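Local coordinates for GGDEF and EAL domain-containing protein (PDB 6PWK) that acts as a c-di-GMP receptor and probably takes part in controlling large adhesins and biofilm formation in Vibrio cholerae, at residues 7-10 with 11-15; 33-36 with 37-40; 238-242 with 243-247; 357-360 with 361-364; 377-380 with 381-385. All blocks are in the same frame, centred on the assembly; numbering follows the deposited sequence.

Contact 1. Residues 7-10 with 11-15; sequences AKEA and QQLRE
The carbonyl oxygen E9 O takes the backbone N-H of L13 at 2.8 Å, a sound bond with an N-H...O angle of 161°. One residue further on, A10 O receives R14 N, also at 2.8 Å. Q12 N to K8 O is a little longer at 3.1 Å, while Q11 N to A7 O is weak. The side chains that matter across this one helix are E9 and L13, one turn apart. E9 carries CG on the far side of its CA-CB bond from the backbone N (chi1 174°), and a bend at chi2 then turns the carboxylate over toward the leucine. There OE2 comes to 3.5 Å from L13 CD1, the two side chains meeting at a slant. L13 CB lies 3.3 Å from E9 O, and R14 CB stands in the same way near A10 O. This is helix 3-18, consistent with the S helix of the construct, and it faces the second subunit: L13 packs on Y18 of that chain, and R14 makes a long, weak ion pair with E9 of the second subunit. A methyl group can give a carboxylate no hydrogen bond, so what passes between E9 and L13 is van der Waals contact, and the hydrogen bonds across this turn come from the backbone.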
loop_
_atom_site.group_PDB
_atom_site.type_symbol
_atom_site.label_atom_id
_atom_site.label_comp_id
_atom_site.label_asym_id
_atom_site.label_seq_id
_atom_site.Cartn_x
_atom_site.Cartn_y
_atom_site.Cartn_z
ATOM N N ALA A 7 31.974 -25.151 13.713
ATOM C CA ALA A 7 32.098 -25.232 12.260
ATOM C C ALA A 7 30.736 -25.165 11.580
ATOM O O ALA A 7 30.554 -24.425 10.605
ATOM C CB ALA A 7 32.839 -26.511 11.868
ATOM N N LYS A 8 29.759 -25.922 12.082
ATOM C CA LYS A 8 28.424 -25.877 11.492
ATOM C C LYS A 8 27.640 -24.649 11.937
ATOM O O LYS A 8 26.834 -24.125 11.161
ATOM C CB LYS A 8 27.664 -27.164 11.814
ATOM C CG LYS A 8 27.795 -28.212 10.713
ATOM C CD LYS A 8 27.744 -29.632 11.240
ATOM C CE LYS A 8 28.047 -30.620 10.122
ATOM N NZ LYS A 8 28.118 -32.028 10.600
ATOM N N GLU A 9 27.871 -24.159 13.159
ATOM C CA GLU A 9 27.264 -22.891 13.559
ATOM C C GLU A 9 27.781 -21.746 12.701
ATOM O O GLU A 9 27.041 -20.804 12.396
ATOM C CB GLU A 9 27.540 -22.607 15.040
ATOM C CG GLU A 9 27.075 -21.244 15.525
ATOM C CD GLU A 9 25.569 -21.148 15.648
ATOM O OE1 GLU A 9 25.086 -20.706 16.711
ATOM O OE2 GLU A 9 24.867 -21.523 14.686
ATOM N N ALA A 10 29.053 -21.813 12.297
ATOM C CA ALA A 10 29.611 -20.771 11.443
ATOM C C ALA A 10 28.892 -20.711 10.102
ATOM O O ALA A 10 28.581 -19.622 9.605
ATOM C CB ALA A 10 31.108 -21.002 11.235
ATOM N N GLN A 11 28.611 -21.871 9.504
ATOM C CA GLN A 11 27.954 -21.883 8.201
ATOM C C GLN A 11 26.507 -21.419 8.303
ATOM O O GLN A 11 26.021 -20.693 7.428
ATOM C CB GLN A 11 28.031 -23.280 7.582
ATOM C CG GLN A 11 27.452 -23.372 6.175
ATOM C CD GLN A 11 28.160 -22.464 5.182
ATOM O OE1 GLN A 11 29.325 -22.108 5.365
ATOM N NE2 GLN A 11 27.455 -22.086 4.122
ATOM N N GLN A 12 25.800 -21.827 9.360
ATOM C CA GLN A 12 24.428 -21.362 9.541
ATOM C C GLN A 12 24.386 -19.868 9.841
ATOM O O GLN A 12 23.488 -19.160 9.372
ATOM C CB GLN A 12 23.737 -22.157 10.651
ATOM C CG GLN A 12 23.078 -23.441 10.165
ATOM C CD GLN A 12 23.798 -24.689 10.637
ATOM O OE1 GLN A 12 24.253 -24.761 11.778
ATOM N NE2 GLN A 12 23.903 -25.681 9.759
ATOM N N LEU A 13 25.349 -19.369 10.621
ATOM C CA LEU A 13 25.448 -17.929 10.827
ATOM C C LEU A 13 25.803 -17.216 9.530
ATOM O O LEU A 13 25.267 -16.141 9.234
ATOM C CB LEU A 13 26.484 -17.620 11.907
ATOM C CG LEU A 13 25.948 -17.152 13.261
ATOM C CD1 LEU A 13 24.919 -18.132 13.801
ATOM C CD2 LEU A 13 27.091 -16.971 14.247
ATOM N N ARG A 14 26.707 -17.803 8.741
ATOM C CA ARG A 14 27.081 -17.208 7.464
ATOM C C ARG A 14 25.896 -17.158 6.507
ATOM O O ARG A 14 25.700 -16.160 5.804
ATOM C CB ARG A 14 28.240 -17.987 6.843
ATOM C CG ARG A 14 28.656 -17.489 5.470
ATOM C CD ARG A 14 29.790 -18.325 4.907
ATOM N NE ARG A 14 30.888 -18.447 5.860
ATOM C CZ ARG A 14 31.755 -17.475 6.124
ATOM N NH1 ARG A 14 31.648 -16.305 5.510
ATOM N NH2 ARG A 14 32.726 -17.671 7.006
ATOM N N GLU A 15 25.095 -18.225 6.464
ATOM C CA GLU A 15 23.944 -18.232 5.567
ATOM C C GLU A 15 22.817 -17.355 6.097
ATOM O O GLU A 15 22.063 -16.772 5.311
ATOM C CB GLU A 15 23.456 -19.664 5.334
ATOM C CG GLU A 15 22.737 -20.299 6.513
ATOM C CD GLU A 15 22.282 -21.716 6.224
ATOM O OE1 GLU A 15 21.261 -22.146 6.803
ATOM O OE2 GLU A 15 22.946 -22.399 5.415
#

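Contact 2. Residues 33-36 with 37-40; sequences SQLS and GWLS
Hydrogen bonds come first, and S36 O stands out because two donors from S40 share it. S40 OG gives one at 3.0 Å, lying in the carbonyl plane on a lone pair. S40 N gives the other at 3.2 Å, tilted 32° from that plane, so the two donors approach in different ways. The serine can do this because its OG sits between its own backbone N and carbonyl carbon (chi1 51°), folded back over the preceding turn. The remaining backbone bonds are ordinary helical ones: G37 N to S33 O, W38 N to Q34 O and L39 N to L35 O. All of this lies on helix 28-41 of the GGDEF domain, which packs against the mixed sheet through strands 96-102 and 136-142; R28, at the start of the same helix, lines a c-di-GMP pocket. Apolar contacts make up the other kind. L35 CD1 meets the six-membered part of the W38 indole obliquely, 3.8 Å from CE3. L39, one turn on, brings CD1 to 4.3 Å from L35 CG. Its own CG lies 3.3 Å from L35 O. Inward, L35 and W38 both rest on I100, W38 also touches P102, and L39 and W38 share L151 of helix 148-164. The polar end of the indole is held as well, W38 NE1 donating to I44 O.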
loop_
_atom_site.group_PDB
_atom_site.type_symbol
_atom_site.label_atom_id
_atom_site.label_comp_id
_atom_site.label_asym_id
_atom_site.label_seq_id
_atom_site.Cartn_x
_atom_site.Cartn_y
_atom_site.Cartn_z
ATOM N N SER A 33 28.653 -6.351 -0.152
ATOM C CA SER A 33 29.992 -6.826 0.188
ATOM C C SER A 33 30.758 -7.248 -1.060
ATOM O O SER A 33 31.910 -6.844 -1.260
ATOM C CB SER A 33 29.904 -7.983 1.183
ATOM O OG SER A 33 31.152 -8.640 1.306
ATOM N N GLN A 34 30.135 -8.067 -1.910
ATOM C CA GLN A 34 30.780 -8.469 -3.157
ATOM C C GLN A 34 31.023 -7.275 -4.070
ATOM O O GLN A 34 32.020 -7.242 -4.800
ATOM C CB GLN A 34 29.930 -9.514 -3.876
ATOM C CG GLN A 34 29.705 -10.791 -3.088
ATOM C CD GLN A 34 30.977 -11.584 -2.877
ATOM O OE1 GLN A 34 31.704 -11.367 -1.907
ATOM N NE2 GLN A 34 31.252 -12.513 -3.784
ATOM N N LEU A 35 30.125 -6.289 -4.044
ATOM C CA LEU A 35 30.291 -5.112 -4.890
ATOM C C LEU A 35 31.449 -4.248 -4.410
ATOM O O LEU A 35 32.247 -3.763 -5.221
ATOM C CB LEU A 35 28.996 -4.301 -4.919
ATOM C CG LEU A 35 28.886 -3.153 -5.922
ATOM C CD1 LEU A 35 28.831 -3.690 -7.343
ATOM C CD2 LEU A 35 27.665 -2.298 -5.619
ATOM N N SER A 36 31.558 -4.043 -3.094
ATOM C CA SER A 36 32.604 -3.177 -2.564
ATOM C C SER A 36 33.989 -3.788 -2.740
ATOM O O SER A 36 34.965 -3.058 -2.949
ATOM C CB SER A 36 32.336 -2.877 -1.089
ATOM O OG SER A 36 33.195 -1.858 -0.610
ATOM N N GLY A 37 34.097 -5.114 -2.662
ATOM C CA GLY A 37 35.388 -5.751 -2.869
ATOM C C GLY A 37 35.815 -5.739 -4.324
ATOM O O GLY A 37 37.002 -5.592 -4.630
ATOM N N TRP A 38 34.857 -5.893 -5.239
ATOM C CA TRP A 38 35.169 -5.841 -6.663
ATOM C C TRP A 38 35.621 -4.447 -7.081
ATOM O O TRP A 38 36.506 -4.303 -7.933
ATOM C CB TRP A 38 33.953 -6.285 -7.476
ATOM C CG TRP A 38 34.007 -5.910 -8.925
ATOM C CD1 TRP A 38 34.849 -6.415 -9.872
ATOM C CD2 TRP A 38 33.172 -4.959 -9.596
ATOM N NE1 TRP A 38 34.594 -5.831 -11.091
ATOM C CE2 TRP A 38 33.569 -4.935 -10.947
ATOM C CE3 TRP A 38 32.129 -4.124 -9.184
ATOM C CZ2 TRP A 38 32.959 -4.108 -11.889
ATOM C CZ3 TRP A 38 31.526 -3.304 -10.120
ATOM C CH2 TRP A 38 31.943 -3.302 -11.456
ATOM N N LEU A 39 35.031 -3.409 -6.486
ATOM C CA LEU A 39 35.402 -2.042 -6.838
ATOM C C LEU A 39 36.800 -1.702 -6.338
ATOM O O LEU A 39 37.618 -1.144 -7.080
ATOM C CB LEU A 39 34.375 -1.060 -6.271
ATOM C CG LEU A 39 32.980 -1.074 -6.897
ATOM C CD1 LEU A 39 32.018 -0.221 -6.085
ATOM C CD2 LEU A 39 33.040 -0.590 -8.335
ATOM N N SER A 40 37.094 -2.033 -5.078
ATOM C CA SER A 40 38.358 -1.621 -4.474
ATOM C C SER A 40 39.554 -2.320 -5.111
ATOM O O SER A 40 40.642 -1.736 -5.181
ATOM C CB SER A 40 38.325 -1.882 -2.969
ATOM O OG SER A 40 37.928 -3.213 -2.692
#

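Contact 3. Residues 238-242 with 243-247; sequences ALEQL and NASHI
Positive backbone torsions at N243 (phi 54°) swing the chain round so that A244 N points back at L239 O, while E240 and S245 end up side by side. The first meeting is a hydrogen bond of 2.7 Å from A244 N to L239 O, almost straight at 171°. Inside it, N243 N reaches E240 O more weakly at 3.2 Å. Together the two bonds make a Schellman motif with N243 as its C' residue, which ends helix 232-241 just before helix 245-261 begins. Across the turn the side chains touch through carbon. E240 has CG set opposite its carbonyl carbon (chi1 -70°), which leaves CG 3.9 Å from S245 CB. L239 CB lies at the same distance from S245 CB, so the serine methylene touches both residues. Their polar ends go elsewhere: E240 OE2 accepts from G276 N, and S245 OG pairs with S277 OG, both in helix 275-278. L239 and A244 also pack on K188 of helix 184-197, and the L242 side chain lies about 5 Å from a bound c-di-GMP. Backbone N-H groups thus come back to L239 O and, weakly, E240 O, and E240 and S245 can spend their polar atoms on helix 275-278, whose amide at G276 would probably suit a charged carboxylate.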
loop_
_atom_site.group_PDB
_atom_site.type_symbol
_atom_site.label_atom_id
_atom_site.label_comp_id
_atom_site.label_asym_id
_atom_site.label_seq_id
_atom_site.Cartn_x
_atom_site.Cartn_y
_atom_site.Cartn_z
ATOM N N ALA A 238 11.284 7.625 -10.834
ATOM C CA ALA A 238 11.604 8.062 -9.480
ATOM C C ALA A 238 10.373 8.620 -8.777
ATOM O O ALA A 238 10.181 8.391 -7.578
ATOM C CB ALA A 238 12.721 9.101 -9.516
ATOM N N LEU A 239 9.528 9.349 -9.506
ATOM C CA LEU A 239 8.349 9.944 -8.888
ATOM C C LEU A 239 7.329 8.881 -8.499
ATOM O O LEU A 239 6.702 8.974 -7.437
ATOM C CB LEU A 239 7.722 10.970 -9.830
ATOM C CG LEU A 239 8.635 12.111 -10.287
ATOM C CD1 LEU A 239 7.838 13.169 -11.033
ATOM C CD2 LEU A 239 9.368 12.720 -9.099
ATOM N N GLU A 240 7.146 7.865 -9.345
ATOM C CA GLU A 240 6.191 6.811 -9.020
ATOM C C GLU A 240 6.703 5.931 -7.889
ATOM O O GLU A 240 5.924 5.493 -7.034
ATOM C CB GLU A 240 5.887 5.971 -10.259
ATOM C CG GLU A 240 5.084 6.702 -11.319
ATOM C CD GLU A 240 4.578 5.778 -12.408
ATOM O OE1 GLU A 240 5.391 5.348 -13.254
ATOM O OE2 GLU A 240 3.367 5.472 -12.411
ATOM N N GLN A 241 8.010 5.658 -7.865
ATOM C CA GLN A 241 8.565 4.841 -6.792
ATOM C C GLN A 241 8.509 5.563 -5.454
ATOM O O GLN A 241 8.464 4.916 -4.401
ATOM C CB GLN A 241 10.003 4.445 -7.123
ATOM C CG GLN A 241 10.378 3.058 -6.637
ATOM C CD GLN A 241 9.656 1.968 -7.402
ATOM O OE1 GLN A 241 9.514 2.042 -8.622
ATOM N NE2 GLN A 241 9.189 0.951 -6.688
ATOM N N LEU A 242 8.504 6.893 -5.472
ATOM C CA LEU A 242 8.419 7.694 -4.260
ATOM C C LEU A 242 7.013 8.222 -4.002
ATOM O O LEU A 242 6.836 9.073 -3.127
ATOM C CB LEU A 242 9.411 8.855 -4.330
ATOM C CG LEU A 242 10.890 8.484 -4.472
ATOM C CD1 LEU A 242 11.746 9.733 -4.643
ATOM C CD2 LEU A 242 11.367 7.661 -3.284
ATOM N N ASN A 243 6.016 7.738 -4.748
ATOM C CA ASN A 243 4.623 8.164 -4.590
ATOM C C ASN A 243 4.495 9.684 -4.677
ATOM O O ASN A 243 3.796 10.318 -3.881
ATOM C CB ASN A 243 4.029 7.642 -3.281
ATOM C CG ASN A 243 4.057 6.129 -3.192
ATOM O OD1 ASN A 243 3.237 5.445 -3.803
ATOM N ND2 ASN A 243 5.001 5.599 -2.423
ATOM N N ALA A 244 5.179 10.275 -5.658
ATOM C CA ALA A 244 5.172 11.718 -5.838
ATOM C C ALA A 244 4.791 12.139 -7.253
ATOM O O ALA A 244 4.853 13.336 -7.564
ATOM C CB ALA A 244 6.541 12.313 -5.478
ATOM N N SER A 245 4.398 11.201 -8.115
ATOM C CA SER A 245 4.052 11.556 -9.487
ATOM C C SER A 245 2.790 12.407 -9.567
ATOM O O SER A 245 2.618 13.144 -10.545
ATOM C CB SER A 245 3.881 10.296 -10.339
ATOM O OG SER A 245 2.730 9.568 -9.948
ATOM N N HIS A 246 1.909 12.330 -8.566
ATOM C CA HIS A 246 0.704 13.151 -8.597
ATOM C C HIS A 246 1.028 14.631 -8.439
ATOM O O HIS A 246 0.273 15.480 -8.922
ATOM C CB HIS A 246 -0.282 12.694 -7.521
ATOM C CG HIS A 246 0.221 12.866 -6.123
ATOM N ND1 HIS A 246 1.048 11.948 -5.512
ATOM C CD2 HIS A 246 0.011 13.847 -5.214
ATOM C CE1 HIS A 246 1.327 12.358 -4.287
ATOM N NE2 HIS A 246 0.710 13.508 -4.082
ATOM N N ILE A 247 2.138 14.962 -7.774
ATOM C CA ILE A 247 2.593 16.350 -7.748
ATOM C C ILE A 247 2.914 16.820 -9.160
ATOM O O ILE A 247 2.563 17.937 -9.559
ATOM C CB ILE A 247 3.811 16.507 -6.818
ATOM C CG1 ILE A 247 3.405 16.336 -5.353
ATOM C CG2 ILE A 247 4.484 17.856 -7.036
ATOM C CD1 ILE A 247 3.602 14.935 -4.828
#

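Contact 4. Residues 357-360 with 361-364; sequences DYLF and THHL
H362 reaches back over the turn toward Y358 and L359, and its side chain can be followed outward. CB lies 3.4 Å from L359 O. CG passes L359 CD2 at a loose 4.5 Å. CD2 comes to 3.8 Å from Y358 O, at an oblique angle to the ring, and the same atom is the one nearest the tyrosine ring. The imidazole as a whole offers its face to the edge of the Y358 ring, an offset edge-to-face pair with planes at 86° and centroids 5.8 Å apart. Y358 O has a stronger partner in T361: with OG1 placed between the backbone N and the carbonyl carbon (chi1 70°), the threonine hydroxyl donates to it at 2.9 Å. T361 N adds a weak bond to the same oxygen, and H362 N a weak one to L359 O, so the irregular turn is held partly by a side chain. Beyond the loop, Y358 OH bonds E167 OE1 and its ring takes a cation-pi contact from R391; its side chain lies about 5 Å from a bound c-di-GMP. Because E167 lies just before strand 171-174 of the GGDEF sheet, that bond ties the two domains together. The loop runs between strand 353-356 and helix 367-382 of the EAL domain, with F360 packed on L373 and I376 of that helix, T361 on Q397 and L401 of helix 395-402, and L364 beside F400 of the latter.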
loop_
_atom_site.group_PDB
_atom_site.type_symbol
_atom_site.label_atom_id
_atom_site.label_comp_id
_atom_site.label_asym_id
_atom_site.label_seq_id
_atom_site.Cartn_x
_atom_site.Cartn_y
_atom_site.Cartn_z
ATOM N N ASP A 357 -0.554 0.643 -28.718
ATOM C CA ASP A 357 0.823 0.486 -28.274
ATOM C C ASP A 357 1.764 0.786 -29.433
ATOM O O ASP A 357 1.580 0.281 -30.544
ATOM C CB ASP A 357 1.042 -0.936 -27.749
ATOM C CG ASP A 357 2.406 -1.129 -27.105
ATOM O OD1 ASP A 357 3.219 -0.181 -27.107
ATOM O OD2 ASP A 357 2.661 -2.237 -26.589
ATOM N N TYR A 358 2.772 1.621 -29.173
ATOM C CA TYR A 358 3.687 2.023 -30.235
ATOM C C TYR A 358 4.534 0.869 -30.751
ATOM O O TYR A 358 5.181 1.020 -31.792
ATOM C CB TYR A 358 4.588 3.163 -29.757
ATOM C CG TYR A 358 5.736 2.757 -28.857
ATOM C CD1 TYR A 358 5.568 2.655 -27.482
ATOM C CD2 TYR A 358 6.998 2.504 -29.383
ATOM C CE1 TYR A 358 6.620 2.296 -26.657
ATOM C CE2 TYR A 358 8.053 2.143 -28.568
ATOM C CZ TYR A 358 7.859 2.041 -27.207
ATOM O OH TYR A 358 8.909 1.685 -26.396
ATOM N N LEU A 359 4.547 -0.270 -30.057
ATOM C CA LEU A 359 5.231 -1.450 -30.566
ATOM C C LEU A 359 4.535 -2.055 -31.777
ATOM O O LEU A 359 5.111 -2.938 -32.422
ATOM C CB LEU A 359 5.360 -2.500 -29.461
ATOM C CG LEU A 359 6.292 -2.133 -28.305
ATOM C CD1 LEU A 359 6.329 -3.245 -27.272
ATOM C CD2 LEU A 359 7.687 -1.840 -28.829
ATOM N N PHE A 360 3.318 -1.609 -32.100
ATOM C CA PHE A 360 2.637 -2.109 -33.289
ATOM C C PHE A 360 3.198 -1.497 -34.566
ATOM O O PHE A 360 3.124 -2.122 -35.630
ATOM C CB PHE A 360 1.134 -1.845 -33.189
ATOM C CG PHE A 360 0.424 -2.752 -32.225
ATOM C CD1 PHE A 360 0.319 -4.109 -32.482
ATOM C CD2 PHE A 360 -0.145 -2.250 -31.067
ATOM C CE1 PHE A 360 -0.333 -4.949 -31.600
ATOM C CE2 PHE A 360 -0.801 -3.085 -30.180
ATOM C CZ PHE A 360 -0.894 -4.437 -30.448
ATOM N N THR A 361 3.755 -0.291 -34.486
ATOM C CA THR A 361 4.468 0.289 -35.617
ATOM C C THR A 361 5.900 -0.222 -35.723
ATOM O O THR A 361 6.628 0.211 -36.621
ATOM C CB THR A 361 4.481 1.818 -35.514
ATOM O OG1 THR A 361 5.323 2.223 -34.427
ATOM C CG2 THR A 361 3.075 2.349 -35.282
ATOM N N HIS A 362 6.312 -1.129 -34.839
ATOM C CA HIS A 362 7.688 -1.599 -34.769
ATOM C C HIS A 362 7.903 -2.952 -35.433
ATOM O O HIS A 362 8.953 -3.171 -36.047
ATOM C CB HIS A 362 8.141 -1.677 -33.307
ATOM C CG HIS A 362 9.041 -0.553 -32.891
ATOM N ND1 HIS A 362 10.338 -0.758 -32.472
ATOM C CD2 HIS A 362 8.833 0.784 -32.830
ATOM C CE1 HIS A 362 10.889 0.404 -32.169
ATOM N NE2 HIS A 362 9.997 1.355 -32.379
ATOM N N HIS A 363 6.942 -3.874 -35.327
ATOM C CA HIS A 363 7.081 -5.228 -35.878
ATOM C C HIS A 363 5.896 -5.508 -36.804
ATOM O O HIS A 363 4.961 -6.223 -36.443
ATOM C CB HIS A 363 7.194 -6.259 -34.767
ATOM C CG HIS A 363 8.605 -6.586 -34.396
ATOM N ND1 HIS A 363 9.420 -7.359 -35.193
ATOM C CD2 HIS A 363 9.349 -6.239 -33.319
ATOM C CE1 HIS A 363 10.606 -7.478 -34.621
ATOM N NE2 HIS A 363 10.588 -6.809 -33.483
ATOM N N LEU A 364 5.963 -4.948 -38.010
ATOM C CA LEU A 364 4.895 -5.125 -38.985
ATOM C C LEU A 364 4.954 -6.489 -39.661
ATOM O O LEU A 364 3.910 -7.049 -40.013
ATOM C CB LEU A 364 4.975 -4.024 -40.043
ATOM C CG LEU A 364 4.986 -2.571 -39.568
ATOM C CD1 LEU A 364 5.512 -1.659 -40.666
ATOM C CD2 LEU A 364 3.594 -2.135 -39.134
#

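Contact 5. Residues 377-380 with 381-385; sequences SRTA and HNLGI
A380 O is the acceptor on which helix 367-382 closes: I385 N comes back to it at 2.7 Å from above the carbonyl plane, after G384 has turned the chain with a positive phi of 74°. G384 N meanwhile bonds H381 O at 2.8 Å, and L383 N adds only weak bonds to T379 O and A380 O. Earlier in the turn the helix is regular, with N382 N reaching R378 O at 2.7 Å, nearly along the C=O axis, and H381 N reaching S377 O. Among the side chains, the apolar pair is A380 and I385, CB to CB at 4.0 Å, both on the inner side. H381 ND1 lies 3.1 Å from S377 O. L383 lays CD1 3.4 Å from T379 O. N382 sits over the preceding turn with CB 3.2 Å from R378 O, its CG held opposite the carbonyl carbon (chi1 -69°), while its ND2 lies beside R378 CB. A380 and I385 both rest on V354 of strand 353-356, and L383 and I385 on I346 of helix 345-349. The backbone pair I385 N to A380 O and G384 N to H381 O, with the A380-I385 apolar contact, is a Schellman motif. It closes the helix of a beta-alpha-beta crossover between strands 353-356 and 386-389, the connection from which the modified TIM barrel of EAL domains is largely built.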
loop_
_atom_site.group_PDB
_atom_site.type_symbol
_atom_site.label_atom_id
_atom_site.label_comp_id
_atom_site.label_asym_id
_atom_site.label_seq_id
_atom_site.Cartn_x
_atom_site.Cartn_y
_atom_site.Cartn_z
ATOM N N SER A 377 -8.504 -3.978 -32.948
ATOM C CA SER A 377 -9.036 -2.837 -33.687
ATOM C C SER A 377 -10.544 -2.956 -33.858
ATOM O O SER A 377 -11.281 -1.981 -33.661
ATOM C CB SER A 377 -8.347 -2.728 -35.047
ATOM O OG SER A 377 -6.937 -2.745 -34.906
ATOM N N ARG A 378 -11.020 -4.146 -34.234
ATOM C CA ARG A 378 -12.457 -4.374 -34.360
ATOM C C ARG A 378 -13.162 -4.174 -33.027
ATOM O O ARG A 378 -14.217 -3.531 -32.960
ATOM C CB ARG A 378 -12.722 -5.786 -34.887
ATOM C CG ARG A 378 -12.858 -5.904 -36.393
ATOM C CD ARG A 378 -13.645 -7.159 -36.743
ATOM N NE ARG A 378 -13.649 -7.450 -38.173
ATOM C CZ ARG A 378 -12.824 -8.311 -38.760
ATOM N NH1 ARG A 378 -11.926 -8.966 -38.037
ATOM N NH2 ARG A 378 -12.897 -8.519 -40.067
ATOM N N THR A 379 -12.591 -4.724 -31.951
ATOM C CA THR A 379 -13.225 -4.661 -30.637
ATOM C C THR A 379 -13.534 -3.227 -30.229
ATOM O O THR A 379 -14.611 -2.941 -29.691
ATOM C CB THR A 379 -12.327 -5.335 -29.596
ATOM O OG1 THR A 379 -12.223 -6.734 -29.886
ATOM C CG2 THR A 379 -12.889 -5.151 -28.195
ATOM N N ALA A 380 -12.608 -2.304 -30.494
ATOM C CA ALA A 380 -12.837 -0.909 -30.133
ATOM C C ALA A 380 -13.897 -0.276 -31.027
ATOM O O ALA A 380 -14.821 0.386 -30.539
ATOM C CB ALA A 380 -11.526 -0.127 -30.204
ATOM N N HIS A 381 -13.786 -0.474 -32.343
ATOM C CA HIS A 381 -14.730 0.152 -33.265
ATOM C C HIS A 381 -16.128 -0.433 -33.119
ATOM O O HIS A 381 -17.122 0.293 -33.229
ATOM C CB HIS A 381 -14.238 0.005 -34.702
ATOM C CG HIS A 381 -13.042 0.846 -35.017
ATOM N ND1 HIS A 381 -11.907 0.332 -35.604
ATOM C CD2 HIS A 381 -12.805 2.165 -34.827
ATOM C CE1 HIS A 381 -11.021 1.298 -35.761
ATOM N NE2 HIS A 381 -11.540 2.420 -35.299
ATOM N N ASN A 382 -16.227 -1.745 -32.883
ATOM C CA ASN A 382 -17.537 -2.354 -32.670
ATOM C C ASN A 382 -18.247 -1.735 -31.475
ATOM O O ASN A 382 -19.480 -1.648 -31.461
ATOM C CB ASN A 382 -17.397 -3.865 -32.480
ATOM C CG ASN A 382 -16.985 -4.578 -33.754
ATOM O OD1 ASN A 382 -17.172 -4.063 -34.857
ATOM N ND2 ASN A 382 -16.428 -5.777 -33.608
ATOM N N LEU A 383 -17.491 -1.299 -30.471
ATOM C CA LEU A 383 -18.038 -0.579 -29.330
ATOM C C LEU A 383 -18.133 0.922 -29.573
ATOM O O LEU A 383 -18.502 1.659 -28.653
ATOM C CB LEU A 383 -17.190 -0.848 -28.083
ATOM C CG LEU A 383 -17.380 -2.218 -27.433
ATOM C CD1 LEU A 383 -16.146 -2.614 -26.641
ATOM C CD2 LEU A 383 -18.607 -2.205 -26.539
ATOM N N GLY A 384 -17.815 1.387 -30.778
ATOM C CA GLY A 384 -17.864 2.808 -31.069
ATOM C C GLY A 384 -16.741 3.603 -30.449
ATOM O O GLY A 384 -16.933 4.775 -30.107
ATOM N N ILE A 385 -15.566 3.000 -30.296
ATOM C CA ILE A 385 -14.421 3.633 -29.654
ATOM C C ILE A 385 -13.395 3.981 -30.722
ATOM O O ILE A 385 -13.020 3.131 -31.538
ATOM C CB ILE A 385 -13.815 2.721 -28.575
ATOM C CG1 ILE A 385 -14.838 2.490 -27.463
ATOM C CG2 ILE A 385 -12.529 3.314 -28.023
ATOM C CD1 ILE A 385 -14.399 1.496 -26.430
#

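Overall arrangement
Contact 1 is a surface contact on the N-terminal helix and the only one of the five whose segments another subunit touches. Contacts 2 to 5 are partly buried: contact 2 backs the GGDEF sheet, and the other three belong to the EAL domain. Contacts 3 and 5 both end a helix with a Schellman motif, although N243 supplies the positive phi in one and G384 in the other. Contacts 4 and 5 lie on the same crossover, in the loop before helix 367-382 and at that helix's end, with centres about 19 Å apart. Contact 4 alone pairs aromatic rings, contact 2 adds a serine hydroxyl to helical bonding, and contact 1 sets a carboxylate against a methyl.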